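Matching sites in beta-d-glucoside glucohydrolase from Hypocrea jecorina, a protein that probably hydrolyses terminal, non-reducing beta-D-glucosyl residues to release beta-D-glucose, a step in cellulose degradation (PDB 3ZZ1 (chain A, 2.10 Å), residues Leu57-Gly62 and Val108-Val113), and in its relative beta-glucosidase from Chaetomella raphigera (PDB 6JXG (chain B, 1.90 Å), residues Leu54-Gly59 and Val105-Val110). One frame, after least-squares fit of the local backbone (RMSD 0.30 Å); residues are numbered along the deposited sequences.

Structure 1 (3ZZ1); sequences LCLQDG and VILGPV.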
loop_
_atom_site.group_PDB
_atom_site.type_symbol
_atom_site.label_atom_id
_atom_site.label_comp_id
_atom_site.label_asym_id
_atom_site.label_seq_id
_atom_site.Cartn_x
_atom_site.Cartn_y
_atom_site.Cartn_z
ATOM N N LEU A 57 -9.082 15.261 -19.709
ATOM C CA LEU A 57 -8.375 14.219 -18.961
ATOM C C LEU A 57 -9.313 13.610 -17.928
ATOM O O LEU A 57 -9.980 14.332 -17.190
ATOM C CB LEU A 57 -7.111 14.773 -18.294
ATOM C CG LEU A 57 -6.082 13.740 -17.816
ATOM C CD1 LEU A 57 -5.270 13.174 -18.980
ATOM C CD2 LEU A 57 -5.158 14.352 -16.780
ATOM N N CYS A 58 -9.385 12.283 -17.905
ATOM C CA CYS A 58 -10.321 11.584 -17.033
ATOM C C CYS A 58 -9.572 10.897 -15.899
ATOM O O CYS A 58 -8.760 9.992 -16.131
ATOM C CB CYS A 58 -11.164 10.588 -17.834
ATOM S SG CYS A 58 -12.119 9.418 -16.827
ATOM N N LEU A 59 -9.842 11.350 -14.678
ATOM C CA LEU A 59 -9.172 10.843 -13.485
ATOM C C LEU A 59 -10.160 10.064 -12.626
ATOM O O LEU A 59 -11.255 10.544 -12.353
ATOM C CB LEU A 59 -8.559 11.989 -12.676
ATOM C CG LEU A 59 -7.513 12.857 -13.383
ATOM C CD1 LEU A 59 -8.144 14.079 -14.045
ATOM C CD2 LEU A 59 -6.451 13.284 -12.391
ATOM N N GLN A 60 -9.761 8.863 -12.210
ATOM C CA GLN A 60 -10.632 7.987 -11.425
ATOM C C GLN A 60 -9.879 7.289 -10.300
ATOM O O GLN A 60 -8.716 6.912 -10.455
ATOM C CB GLN A 60 -11.271 6.929 -12.330
ATOM C CG GLN A 60 -12.558 6.299 -11.785
ATOM C CD GLN A 60 -13.815 7.079 -12.163
ATOM O OE1 GLN A 60 -14.933 6.639 -11.899
ATOM N NE2 GLN A 60 -13.633 8.232 -12.782
ATOM N N ASP A 61 -10.560 7.120 -9.169
ATOM C CA ASP A 61 -10.096 6.241 -8.105
ATOM C C ASP A 61 -10.192 4.787 -8.583
ATOM O O ASP A 61 -10.946 4.497 -9.509
ATOM C CB ASP A 61 -10.951 6.443 -6.848
ATOM C CG ASP A 61 -10.627 7.737 -6.121
ATOM O OD1 ASP A 61 -9.425 8.034 -5.927
ATOM O OD2 ASP A 61 -11.578 8.451 -5.733
ATOM N N GLY A 62 -9.408 3.877 -8.007
ATOM C CA GLY A 62 -8.355 4.181 -7.049
ATOM C C GLY A 62 -7.314 3.073 -7.014
ATOM O O GLY A 62 -7.152 2.338 -7.992
ATOM N N VAL A 108 -6.201 8.482 -15.953
ATOM C CA VAL A 108 -5.424 8.534 -14.717
ATOM C C VAL A 108 -6.103 7.739 -13.609
ATOM O O VAL A 108 -7.271 7.974 -13.297
ATOM C CB VAL A 108 -5.178 9.999 -14.226
ATOM C CG1 VAL A 108 -4.079 10.026 -13.192
ATOM C CG2 VAL A 108 -4.811 10.924 -15.382
ATOM N N ILE A 109 -5.364 6.790 -13.036
ATOM C CA ILE A 109 -5.824 6.051 -11.860
ATOM C C ILE A 109 -5.164 6.624 -10.603
ATOM O O ILE A 109 -3.941 6.829 -10.559
ATOM C CB ILE A 109 -5.594 4.513 -11.993
ATOM C CG1 ILE A 109 -6.360 3.750 -10.900
ATOM C CG2 ILE A 109 -4.109 4.161 -11.977
ATOM C CD1 ILE A 109 -7.877 3.787 -11.060
ATOM N N LEU A 110 -5.987 6.905 -9.599
ATOM C CA LEU A 110 -5.534 7.618 -8.408
ATOM C C LEU A 110 -4.955 6.669 -7.359
ATOM O O LEU A 110 -5.593 6.355 -6.350
ATOM C CB LEU A 110 -6.663 8.493 -7.847
ATOM C CG LEU A 110 -7.232 9.525 -8.836
ATOM C CD1 LEU A 110 -8.395 10.287 -8.220
ATOM C CD2 LEU A 110 -6.158 10.506 -9.336
ATOM N N GLY A 111 -3.733 6.221 -7.632
ATOM C CA GLY A 111 -3.010 5.246 -6.817
ATOM C C GLY A 111 -1.769 4.837 -7.596
ATOM O O GLY A 111 -1.636 5.204 -8.762
ATOM N N PRO A 112 -0.858 4.061 -6.983
ATOM C CA PRO A 112 -0.881 3.417 -5.664
ATOM C C PRO A 112 -0.498 4.334 -4.493
ATOM O O PRO A 112 -0.134 5.492 -4.702
ATOM C CB PRO A 112 0.133 2.283 -5.825
ATOM C CG PRO A 112 1.115 2.807 -6.832
ATOM C CD PRO A 112 0.340 3.680 -7.762
ATOM N N VAL A 113 -0.580 3.804 -3.274
ATOM C CA VAL A 113 -0.421 4.606 -2.058
ATOM C C VAL A 113 0.907 4.360 -1.334
ATOM O O VAL A 113 1.175 3.245 -0.877
ATOM C CB VAL A 113 -1.592 4.360 -1.065
ATOM C CG1 VAL A 113 -1.406 5.180 0.221
ATOM C CG2 VAL A 113 -2.917 4.687 -1.718
#
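L59 and V108 lie side by side on one face of the parallel pair made by strands 58-60 and 108-109, neighbours in the sheet of the family 3 N-terminal domain, a member of the TIM-barrel clan. This part is tight: L59 CG is 3.8 Å from V108 CB. With CG anti to the backbone N (chi1 -164°) and chi2 at 77°, L57 places CD2 3.7 Å from V108 CG2. Between the strands, V108 O accepts from Q60 N at 2.9 Å. On the Q60 and I109 face, I109 lays CG1 3.3 Å from G62 O, carbon against carbonyl. D61 OD1 meets L110 CD1 at 3.4 Å, while OD2 is salt-bridged to R67. The loose end follows L110: the segments diverge and P112 packs on helix 134-150. The touching residues are all buried, so none of them marks a solvent side.

What differs
The CA atoms that can be compared coincide within the error, and the side chains of D61(A), V108(A) and L110(A) keep their place with their counterparts. Three positions differ: L59(A)/Y56(B), I109(A)/Q106(B) and L57(A)/L54(B). At the first, CD1 and CD2 of the Y56(B) ring fall where the leucine methyls stood: CD2 of L59(A) and CD1 of Y56(B) are 0.2 Å apart, as are CD1 of L59(A) and CD2 of Y56(B). What comes is the outer part, CE1, CE2, CZ and OH of Y56(B), without counterpart in L59(A). The touch on V108(A), or V105(B), is kept.

At I109(A) against Q106(B), the chain follows the same course: CD1 of I109(A) and CD of Q106(B) are 0.7 Å apart. The CG2 branch of I109(A) goes, and OE1 of Q106(B) comes. Both side chains reach the glycine carbonyl region, but only Q106(B) has a donor for it: NE2 bonds G59(B) O at 3.1 Å, a polar tie between the segments that may stiffen the loop end there.

L57(A) and L54(B) are modelled differently, chi1 being -164° against -64°, with the CG atoms 2.3 Å apart after superposition. Contact with L59(A), or Y56(B), survives the turn. The approach of L57(A) CD2 to V108(A) CG2 at 3.7 Å is present in structure 1 alone: L54(B) CB is 5.9 Å from V105(B) CG2 at the closest.

Structure 2 (6JXG); sequences LCYQDG and VQLGPV.
Y56 and V105 lie side by side on one face of the parallel strand pair. This part is tight: Y56 CD1 is 3.7 Å from V105 CB, and V105 CG2 stands over one face of the ring, offset toward its rim, in a CH-pi contact. L54 holds CG beside its own backbone N (chi1 -64°), and its closest approach to the valine is CB to V105 CG2 at 5.9 Å. Between the strands, V105 O accepts from Q57 N at 2.9 Å. On the Q57 and Q106 face, Q106 NE2 donates to G59 O at 3.1 Å, the N-H...O angle being 162° and the oxygen near the amide plane. D58 OD1 meets L107 CD1 at 3.5 Å, while OD2 is salt-bridged to R64. The loose end follows L107: the segments diverge and P109 packs on helix 131-147. Every touching residue is buried.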
loop_
_atom_site.group_PDB
_atom_site.type_symbol
_atom_site.label_atom_id
_atom_site.label_comp_id
_atom_site.label_asym_id
_atom_site.label_seq_id
_atom_site.Cartn_x
_atom_site.Cartn_y
_atom_site.Cartn_z
ATOM N N LEU B 54 -9.510 14.973 -19.974
ATOM C CA LEU B 54 -8.728 14.039 -19.150
ATOM C C LEU B 54 -9.523 13.502 -17.965
ATOM O O LEU B 54 -10.138 14.291 -17.225
ATOM C CB LEU B 54 -7.420 14.631 -18.629
ATOM C CG LEU B 54 -6.445 14.974 -19.761
ATOM C CD1 LEU B 54 -5.346 15.893 -19.215
ATOM C CD2 LEU B 54 -5.801 13.716 -20.316
ATOM N N CYS B 55 -9.458 12.177 -17.772
ATOM C CA CYS B 55 -10.315 11.453 -16.824
ATOM C C CYS B 55 -9.405 10.941 -15.690
ATOM O O CYS B 55 -8.450 10.168 -15.956
ATOM C CB CYS B 55 -11.014 10.289 -17.526
ATOM S SG CYS B 55 -11.909 9.151 -16.390
ATOM N N TYR B 56 -9.710 11.411 -14.468
ATOM C CA TYR B 56 -9.004 10.990 -13.258
ATOM C C TYR B 56 -9.987 10.147 -12.450
ATOM O O TYR B 56 -11.101 10.643 -12.095
ATOM C CB TYR B 56 -8.633 12.226 -12.442
ATOM C CG TYR B 56 -7.599 13.174 -13.039
ATOM C CD1 TYR B 56 -6.304 13.265 -12.514
ATOM C CD2 TYR B 56 -7.926 14.022 -14.042
ATOM C CE1 TYR B 56 -5.410 14.128 -13.035
ATOM C CE2 TYR B 56 -7.019 14.887 -14.600
ATOM C CZ TYR B 56 -5.750 14.957 -14.079
ATOM O OH TYR B 56 -4.869 15.853 -14.627
ATOM N N GLN B 57 -9.602 8.912 -12.159
ATOM C CA GLN B 57 -10.509 7.978 -11.529
ATOM C C GLN B 57 -9.830 7.238 -10.339
ATOM O O GLN B 57 -8.717 6.728 -10.454
ATOM C CB GLN B 57 -11.098 6.973 -12.524
ATOM C CG GLN B 57 -12.312 6.219 -11.988
ATOM C CD GLN B 57 -13.564 7.096 -11.986
ATOM O OE1 GLN B 57 -13.560 8.245 -12.479
ATOM N NE2 GLN B 57 -14.660 6.552 -11.451
ATOM N N ASP B 58 -10.564 7.161 -9.234
ATOM C CA ASP B 58 -10.167 6.273 -8.094
ATOM C C ASP B 58 -10.342 4.783 -8.532
ATOM O O ASP B 58 -11.039 4.466 -9.541
ATOM C CB ASP B 58 -11.059 6.521 -6.896
ATOM C CG ASP B 58 -10.753 7.792 -6.140
ATOM O OD1 ASP B 58 -9.563 8.056 -5.996
ATOM O OD2 ASP B 58 -11.710 8.501 -5.701
ATOM N N GLY B 59 -9.707 3.846 -7.860
ATOM C CA GLY B 59 -8.775 4.101 -6.776
ATOM C C GLY B 59 -7.682 3.060 -6.860
ATOM O O GLY B 59 -7.516 2.415 -7.881
ATOM N N VAL B 105 -5.852 8.880 -15.818
ATOM C CA VAL B 105 -5.058 8.859 -14.585
ATOM C C VAL B 105 -5.826 8.019 -13.588
ATOM O O VAL B 105 -6.966 8.360 -13.238
ATOM C CB VAL B 105 -4.839 10.277 -14.033
ATOM C CG1 VAL B 105 -3.936 10.208 -12.798
ATOM C CG2 VAL B 105 -4.216 11.134 -15.156
ATOM N N GLN B 106 -5.204 6.937 -13.156
ATOM C CA GLN B 106 -5.751 6.071 -12.115
ATOM C C GLN B 106 -5.131 6.489 -10.791
ATOM O O GLN B 106 -3.894 6.481 -10.662
ATOM C CB GLN B 106 -5.453 4.613 -12.424
ATOM C CG GLN B 106 -6.225 3.628 -11.573
ATOM C CD GLN B 106 -7.720 3.719 -11.706
ATOM O OE1 GLN B 106 -8.265 4.131 -12.737
ATOM N NE2 GLN B 106 -8.418 3.270 -10.669
ATOM N N LEU B 107 -5.982 6.760 -9.778
ATOM C CA LEU B 107 -5.500 7.450 -8.573
ATOM C C LEU B 107 -4.952 6.429 -7.568
ATOM O O LEU B 107 -5.613 6.103 -6.565
ATOM C CB LEU B 107 -6.637 8.339 -7.981
ATOM C CG LEU B 107 -7.054 9.460 -8.958
ATOM C CD1 LEU B 107 -8.236 10.201 -8.392
ATOM C CD2 LEU B 107 -5.919 10.422 -9.306
ATOM N N GLY B 108 -3.780 5.887 -7.881
ATOM C CA GLY B 108 -2.984 5.075 -6.941
ATOM C C GLY B 108 -1.650 4.745 -7.645
ATOM O O GLY B 108 -1.466 5.037 -8.845
ATOM N N PRO B 109 -0.743 4.066 -6.961
ATOM C CA PRO B 109 -0.877 3.486 -5.675
ATOM C C PRO B 109 -0.511 4.458 -4.512
ATOM O O PRO B 109 -0.253 5.600 -4.710
ATOM C CB PRO B 109 0.070 2.306 -5.717
ATOM C CG PRO B 109 1.237 2.783 -6.593
ATOM C CD PRO B 109 0.578 3.789 -7.545
ATOM N N VAL B 110 -0.616 3.939 -3.293
ATOM C CA VAL B 110 -0.509 4.740 -2.090
ATOM C C VAL B 110 0.808 4.528 -1.368
ATOM O O VAL B 110 1.061 3.445 -0.810
ATOM C CB VAL B 110 -1.709 4.424 -1.159
ATOM C CG1 VAL B 110 -1.537 5.132 0.169
ATOM C CG2 VAL B 110 -3.060 4.813 -1.803
#